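Local coordinates for protein metal-dependent hydrolase (Lactobacillus plantarum, PDB 2F6K) that probably catalyses a metal-dependent decarboxylation of the aminocarboxymuconate-semialdehyde type, with manganese held in a TIM-barrel fold of the amidohydrolase family, at residues D65-I70 / P98-D104; N77-K81 / Y93-L97; V109-D114 / E143-A149. All blocks are in the same frame, centred on the assembly; numbering follows the deposited sequence.

Contact 1: residues D65-I70 / P98-D104; sequences DKAETI and PIPYELD
The hydroxyl OG1 of T69 has two partners: the backbone O of V61, to which it is hydrogen-bonded, and water 1, at 2.6 Å from OG1, which links it to the phenol of Y101. This contact lies in the outer layer of a TIM barrel, where the first turn of helix 66-86 meets the link from strand 91-95 into helix 102-114. The same water is 2.6 Å from Y101 OH and sits in the plane of the ring, at its edge.

The helix start is fixed by D65, a classic N-cap: E68 N donates to D65 OD1 over 3.0 Å, arriving from above the carboxylate plane. K66 follows. Its chi1 of -176° turns CG away from the backbone N, and the extended chain beyond runs across one face of Y101, K66 CG standing 3.5 Å from the ring centroid and nearly on the ring normal, a CH-pi contact. A long aliphatic stem with a charge at its end suits this place, because the methylenes cover the aromatic face while K66 NZ goes on to a rather long salt bridge with D104 OD2 at 3.5 Å. The second subunit brings its R139 to D104 and its E138 to K66, both only as long, weak ion pairs. P100, preceded by a cis peptide bond, puts its CD on the opposite face of the Y101 ring, toward the rim.

Y101 is the centre of an inverse gamma turn and also the N-cap residue of helix 102-114; T69 CB approaches the edge of its ring at CE2. I70 lies against both P98 and D104: its CD1 touches the carboxylate at D104 OD1, and I70 CG1 is 4.0 Å from P98 CB.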
# COMPACT_ATOMS: atom_id res chain seq x y z
N ASP A 65 18.87 -8.31 -0.33
CA ASP A 65 19.97 -9.27 -0.24
C ASP A 65 20.85 -8.86 0.96
O ASP A 65 21.56 -7.85 0.91
CB ASP A 65 20.78 -9.25 -1.54
CG ASP A 65 21.87 -10.31 -1.57
OD1 ASP A 65 22.55 -10.52 -0.54
OD2 ASP A 65 22.07 -10.91 -2.64
N LYS A 66 20.80 -9.65 2.02
CA LYS A 66 21.58 -9.37 3.23
C LYS A 66 23.08 -9.25 3.01
O LYS A 66 23.69 -8.25 3.40
CB LYS A 66 21.32 -10.44 4.29
CG LYS A 66 22.02 -10.14 5.60
CD LYS A 66 21.71 -11.19 6.64
CE LYS A 66 22.52 -10.95 7.90
NZ LYS A 66 22.50 -12.13 8.79
N ALA A 67 23.68 -10.26 2.39
CA ALA A 67 25.12 -10.21 2.14
C ALA A 67 25.51 -8.96 1.36
O ALA A 67 26.53 -8.32 1.66
CB ALA A 67 25.57 -11.46 1.38
N GLU A 68 24.71 -8.62 0.36
CA GLU A 68 24.98 -7.44 -0.46
C GLU A 68 24.86 -6.15 0.37
O GLU A 68 25.67 -5.23 0.22
CB GLU A 68 24.02 -7.38 -1.65
CG GLU A 68 24.24 -6.18 -2.55
CD GLU A 68 23.12 -5.99 -3.55
OE1 GLU A 68 21.95 -6.01 -3.14
OE2 GLU A 68 23.42 -5.81 -4.75
N THR A 69 23.85 -6.08 1.22
CA THR A 69 23.66 -4.91 2.07
C THR A 69 24.88 -4.72 2.97
O THR A 69 25.39 -3.61 3.12
CB THR A 69 22.41 -5.07 2.97
OG1 THR A 69 21.23 -5.11 2.15
CG2 THR A 69 22.31 -3.92 3.96
N ILE A 70 25.34 -5.80 3.58
CA ILE A 70 26.49 -5.75 4.46
C ILE A 70 27.77 -5.39 3.71
O ILE A 70 28.67 -4.73 4.24
CB ILE A 70 26.68 -7.10 5.17
CG1 ILE A 70 25.57 -7.26 6.22
CG2 ILE A 70 28.04 -7.17 5.83
CD1 ILE A 70 25.66 -8.53 7.04
N PRO A 98 24.09 -1.52 8.37
CA PRO A 98 23.43 -2.59 7.63
C PRO A 98 22.01 -2.89 8.14
O PRO A 98 21.64 -4.05 8.32
CB PRO A 98 24.38 -3.77 7.81
CG PRO A 98 24.88 -3.56 9.19
CD PRO A 98 25.16 -2.06 9.22
N ILE A 99 21.24 -1.84 8.38
CA ILE A 99 19.86 -1.99 8.81
C ILE A 99 19.15 -2.68 7.65
O ILE A 99 19.50 -2.45 6.49
CB ILE A 99 19.23 -0.62 9.09
CG1 ILE A 99 19.82 -0.06 10.40
CG2 ILE A 99 17.71 -0.72 9.14
CD1 ILE A 99 19.35 1.35 10.75
N PRO A 100 18.12 -3.51 7.92
CA PRO A 100 17.47 -3.93 9.17
C PRO A 100 18.07 -5.11 9.92
O PRO A 100 17.37 -5.76 10.69
CB PRO A 100 16.07 -4.27 8.69
CG PRO A 100 16.39 -5.04 7.43
CD PRO A 100 17.44 -4.14 6.77
N TYR A 101 19.35 -5.40 9.71
CA TYR A 101 19.95 -6.54 10.39
C TYR A 101 20.54 -6.09 11.72
O TYR A 101 21.72 -5.73 11.79
CB TYR A 101 20.99 -7.17 9.48
CG TYR A 101 20.42 -7.49 8.11
CD1 TYR A 101 19.45 -8.48 7.95
CD2 TYR A 101 20.79 -6.75 6.98
CE1 TYR A 101 18.86 -8.73 6.71
CE2 TYR A 101 20.21 -6.99 5.74
CZ TYR A 101 19.25 -7.98 5.61
OH TYR A 101 18.66 -8.22 4.39
N GLU A 102 19.72 -6.13 12.76
CA GLU A 102 20.12 -5.67 14.09
C GLU A 102 21.50 -6.08 14.60
O GLU A 102 22.32 -5.22 14.92
CB GLU A 102 19.08 -6.08 15.13
CG GLU A 102 19.44 -5.63 16.54
CD GLU A 102 18.41 -6.03 17.57
OE1 GLU A 102 18.09 -7.24 17.65
OE2 GLU A 102 17.92 -5.14 18.31
N LEU A 103 21.75 -7.38 14.70
CA LEU A 103 23.03 -7.83 15.23
C LEU A 103 24.20 -7.36 14.39
O LEU A 103 25.24 -6.97 14.92
CB LEU A 103 23.05 -9.36 15.35
CG LEU A 103 23.90 -9.89 16.51
CD1 LEU A 103 23.42 -9.23 17.81
CD2 LEU A 103 23.79 -11.41 16.62
N ASP A 104 24.02 -7.38 13.07
CA ASP A 104 25.07 -6.94 12.15
C ASP A 104 25.32 -5.44 12.28
O ASP A 104 26.47 -4.98 12.23
CB ASP A 104 24.68 -7.30 10.72
CG ASP A 104 24.54 -8.80 10.52
OD1 ASP A 104 25.57 -9.47 10.33
OD2 ASP A 104 23.40 -9.31 10.57
O HOH W 1 19.04 -6.56 2.38

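Contact 2: residues N77-K81 / Y93-L97; sequences NDDGK and YLASL
Helix 77-81 and strand 93-95 run nearly antiparallel, their axes approaching to 8.3 Å at an angle of 157°. This is the return leg of a beta-alpha-beta crossover of the TIM barrel, in which helix 66-86 links strand 49-55 to strand 91-95 and packs on the sheet.

N77 closes a two-point grip on the backbone of S96. Its OD1 accepts from S96 N at 2.9 Å, in the carbonyl plane and on a lone pair, while N77 ND2 donates to S96 O at 3.2 Å, almost straight (174°). An asparagine suits this buried spot because one flat amide offers acceptor and donor side by side, and the paired bonds fix its rotation. The small methyl of A95 fits beside that amide, with A95 CB 3.4 Å from N77 OD1.

A chi1 of 81° sets Y93 CG between the backbone N and the carbonyl carbon, laying the ring against the helix backbone. G80 CA makes a CH-pi contact 4.0 Å from the Y93 ring centroid; G80 has no CB, whose place would fall on Y93 CD2. Y93 OH is hydrogen-bonded to the backbone O of D116, whose carboxylate forms a salt bridge with K81 NZ. Replacing Y93 by an alanine is likely to open a gap against G80 and K81 and leave D116 O without this partner. Over the ring's centre stands K81 N, 3.5 Å above the plane.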
# COMPACT_ATOMS: atom_id res chain seq x y z
N ASN A 77 31.66 2.61 4.14
CA ASN A 77 32.38 3.07 5.31
C ASN A 77 33.89 3.06 5.08
O ASN A 77 34.59 3.90 5.63
CB ASN A 77 32.02 2.23 6.52
CG ASN A 77 30.61 2.48 6.97
OD1 ASN A 77 30.02 3.52 6.66
ND2 ASN A 77 30.05 1.55 7.71
N ASP A 78 34.39 2.13 4.27
CA ASP A 78 35.82 2.11 3.98
C ASP A 78 36.17 3.38 3.19
O ASP A 78 37.20 4.01 3.43
CB ASP A 78 36.19 0.86 3.17
CG ASP A 78 36.05 -0.43 3.98
OD1 ASP A 78 36.37 -0.39 5.18
OD2 ASP A 78 35.63 -1.47 3.41
N ASP A 79 35.31 3.75 2.25
CA ASP A 79 35.51 4.94 1.43
C ASP A 79 35.51 6.18 2.33
O ASP A 79 36.36 7.06 2.21
CB ASP A 79 34.41 5.07 0.38
CG ASP A 79 34.66 4.22 -0.85
OD1 ASP A 79 35.32 3.16 -0.74
OD2 ASP A 79 34.18 4.61 -1.94
N GLY A 80 34.53 6.24 3.24
CA GLY A 80 34.45 7.37 4.14
C GLY A 80 35.70 7.48 4.99
O GLY A 80 36.26 8.56 5.18
N LYS A 81 36.15 6.33 5.51
CA LYS A 81 37.34 6.28 6.35
C LYS A 81 38.57 6.68 5.54
O LYS A 81 39.39 7.50 5.98
CB LYS A 81 37.51 4.87 6.91
CG LYS A 81 38.81 4.65 7.65
CD LYS A 81 38.92 3.21 8.14
CE LYS A 81 40.21 2.96 8.92
NZ LYS A 81 40.30 1.55 9.42
N TYR A 93 33.47 11.69 8.18
CA TYR A 93 32.34 10.91 7.70
C TYR A 93 31.51 10.27 8.79
O TYR A 93 31.99 10.03 9.91
CB TYR A 93 32.80 9.82 6.74
CG TYR A 93 33.34 8.58 7.43
CD1 TYR A 93 34.56 8.60 8.11
CD2 TYR A 93 32.64 7.37 7.37
CE1 TYR A 93 35.08 7.44 8.72
CE2 TYR A 93 33.14 6.21 7.97
CZ TYR A 93 34.36 6.25 8.64
OH TYR A 93 34.86 5.10 9.21
N LEU A 94 30.26 10.00 8.43
CA LEU A 94 29.30 9.32 9.29
C LEU A 94 29.14 7.93 8.66
O LEU A 94 28.94 7.80 7.45
CB LEU A 94 27.96 10.05 9.28
CG LEU A 94 27.94 11.42 9.95
CD1 LEU A 94 26.55 12.03 9.77
CD2 LEU A 94 28.29 11.28 11.43
N ALA A 95 29.22 6.89 9.47
CA ALA A 95 29.09 5.54 8.96
C ALA A 95 27.65 5.13 8.70
O ALA A 95 26.73 5.55 9.41
CB ALA A 95 29.74 4.57 9.92
N SER A 96 27.44 4.29 7.68
CA SER A 96 26.12 3.78 7.37
C SER A 96 25.98 2.47 8.15
O SER A 96 26.98 1.89 8.57
CB SER A 96 25.96 3.52 5.87
OG SER A 96 25.91 4.74 5.15
N LEU A 97 24.74 2.01 8.34
CA LEU A 97 24.51 0.78 9.09
C LEU A 97 23.73 -0.23 8.26
O LEU A 97 22.80 0.13 7.53
CB LEU A 97 23.75 1.09 10.38
CG LEU A 97 24.36 2.11 11.34
CD1 LEU A 97 23.47 2.25 12.56
CD2 LEU A 97 25.75 1.66 11.75

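Contact 3: residues V109-D114 / E143-A149; sequences VQQALD and ELDARQA
R147 and D114 meet in a side-on salt bridge: R147 NE donates to D114 OD1 at 2.9 Å and R147 NH2 to D114 OD2 at 2.8 Å. Both oxygens are used on the syn side and lie near the guanidinium plane, so the two straight bonds fix how the group is turned. R147 NH1 faces its own segment, giving bonds to E143 O at 2.8 Å and to E143 OE1 at 2.7 Å; E143 reaches back through a bend at chi2 (-59°). Arginine suits this place because its nitrogens can serve two carboxylates and a carbonyl at once. Q110 NE2 adds a weak hydrogen bond to E143 OE1.

These residues join neighbouring outer helices of the TIM barrel, 102-114 and 138-145. The second closes in a Schellman motif with Q148 at positive phi as C-prime residue: A149 N bonds to L144 O and Q148 N to D145 O.

The apolar contacts lie beneath the charges. V109 CG1 meets L144 CD2 at 3.7 Å, the side chains crossing at about a right angle, and L113 CD1 touches both R147 CD and A149 CB, each 3.7 Å away.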
# COMPACT_ATOMS: atom_id res chain seq x y z
N VAL A 109 28.37 -0.50 14.24
CA VAL A 109 28.46 0.65 15.13
C VAL A 109 29.75 0.60 15.96
O VAL A 109 30.51 1.56 15.98
CB VAL A 109 27.24 0.72 16.09
CG1 VAL A 109 27.42 1.86 17.09
CG2 VAL A 109 25.96 0.91 15.30
N GLN A 110 29.98 -0.52 16.64
CA GLN A 110 31.17 -0.70 17.47
C GLN A 110 32.44 -0.48 16.66
O GLN A 110 33.32 0.28 17.04
CB GLN A 110 31.20 -2.11 18.07
CG GLN A 110 29.92 -2.49 18.82
CD GLN A 110 29.92 -3.92 19.28
OE1 GLN A 110 30.24 -4.84 18.53
NE2 GLN A 110 29.52 -4.13 20.53
N GLN A 111 32.52 -1.16 15.53
CA GLN A 111 33.68 -1.06 14.67
C GLN A 111 33.90 0.35 14.11
O GLN A 111 34.99 0.90 14.21
CB GLN A 111 33.54 -2.06 13.53
CG GLN A 111 34.73 -2.16 12.63
CD GLN A 111 34.40 -2.92 11.36
OE1 GLN A 111 33.71 -3.94 11.40
NE2 GLN A 111 34.90 -2.43 10.23
N ALA A 112 32.85 0.92 13.54
CA ALA A 112 32.90 2.26 12.94
C ALA A 112 33.36 3.33 13.91
O ALA A 112 34.24 4.14 13.60
CB ALA A 112 31.53 2.63 12.37
N LEU A 113 32.74 3.35 15.09
CA LEU A 113 33.05 4.34 16.11
C LEU A 113 34.31 4.04 16.92
O LEU A 113 35.10 4.94 17.18
CB LEU A 113 31.85 4.53 17.04
CG LEU A 113 30.57 4.98 16.33
CD1 LEU A 113 29.48 5.26 17.34
CD2 LEU A 113 30.85 6.24 15.51
N ASP A 114 34.51 2.78 17.31
CA ASP A 114 35.67 2.44 18.13
C ASP A 114 37.02 2.33 17.42
O ASP A 114 38.06 2.41 18.08
CB ASP A 114 35.43 1.13 18.89
CG ASP A 114 34.24 1.21 19.82
OD1 ASP A 114 33.82 2.33 20.17
OD2 ASP A 114 33.75 0.13 20.22
N GLU A 143 24.03 0.46 21.72
CA GLU A 143 25.43 0.62 21.36
C GLU A 143 25.75 2.07 21.01
O GLU A 143 26.87 2.54 21.24
CB GLU A 143 25.78 -0.26 20.16
CG GLU A 143 25.86 -1.76 20.47
CD GLU A 143 26.89 -2.09 21.54
OE1 GLU A 143 27.88 -1.33 21.69
OE2 GLU A 143 26.73 -3.13 22.21
N LEU A 144 24.77 2.78 20.46
CA LEU A 144 24.95 4.17 20.08
C LEU A 144 24.86 5.09 21.28
O LEU A 144 25.61 6.06 21.38
CB LEU A 144 23.90 4.58 19.03
CG LEU A 144 24.15 4.10 17.60
CD1 LEU A 144 22.89 4.24 16.75
CD2 LEU A 144 25.29 4.91 17.00
N ASP A 145 23.95 4.79 22.20
CA ASP A 145 23.80 5.62 23.39
C ASP A 145 25.01 5.48 24.31
O ASP A 145 25.42 6.44 24.96
CB ASP A 145 22.53 5.24 24.16
CG ASP A 145 22.17 6.26 25.22
OD1 ASP A 145 21.75 7.39 24.87
OD2 ASP A 145 22.32 5.95 26.42
N ALA A 146 25.58 4.29 24.35
CA ALA A 146 26.74 4.05 25.20
C ALA A 146 27.94 4.89 24.74
O ALA A 146 28.86 5.15 25.52
CB ALA A 146 27.10 2.57 25.20
N ARG A 147 27.92 5.30 23.48
CA ARG A 147 29.02 6.10 22.94
C ARG A 147 28.63 7.55 22.73
O ARG A 147 29.40 8.33 22.18
CB ARG A 147 29.51 5.49 21.62
CG ARG A 147 30.01 4.07 21.77
CD ARG A 147 30.30 3.39 20.43
NE ARG A 147 30.99 2.11 20.64
CZ ARG A 147 30.44 1.02 21.16
NH1 ARG A 147 29.16 1.04 21.53
NH2 ARG A 147 31.16 -0.07 21.34
N GLN A 148 27.43 7.93 23.19
CA GLN A 148 26.97 9.31 23.03
C GLN A 148 27.17 9.71 21.58
O GLN A 148 27.61 10.82 21.28
CB GLN A 148 27.78 10.24 23.93
CG GLN A 148 27.55 10.03 25.41
CD GLN A 148 28.77 10.38 26.23
OE1 GLN A 148 29.79 9.70 26.16
NE2 GLN A 148 28.67 11.44 27.03
N ALA A 149 26.85 8.79 20.69
CA ALA A 149 27.02 8.99 19.26
C ALA A 149 26.07 9.99 18.58
O ALA A 149 24.93 10.22 19.01
CB ALA A 149 26.91 7.63 18.56

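How the contacts relate
The three contacts follow one another through consecutive elements of the barrel, from helix 66-86 to strand 150-154. Contacts 1 and 2 share helix 66-86, with centres 15 Å apart, and their second segments adjoin at L97-P98. Contacts 1 and 3 share helix 102-114, their nearest atoms about 5 Å apart. Contacts 2 and 3 meet directly: A95 CB lies 3.6 Å from A112 CB, and L97 CD2 is 3.6 Å from V109 CG2. Manganese is bound by H7, H9, H154 and D266, none of them in these segments. The side chain of L94, on the strand of contact 2 but turned away from helix 77-81, is about 10 Å from the manganese, and contact 3 leads from A149 into strand 150-154, which carries H154.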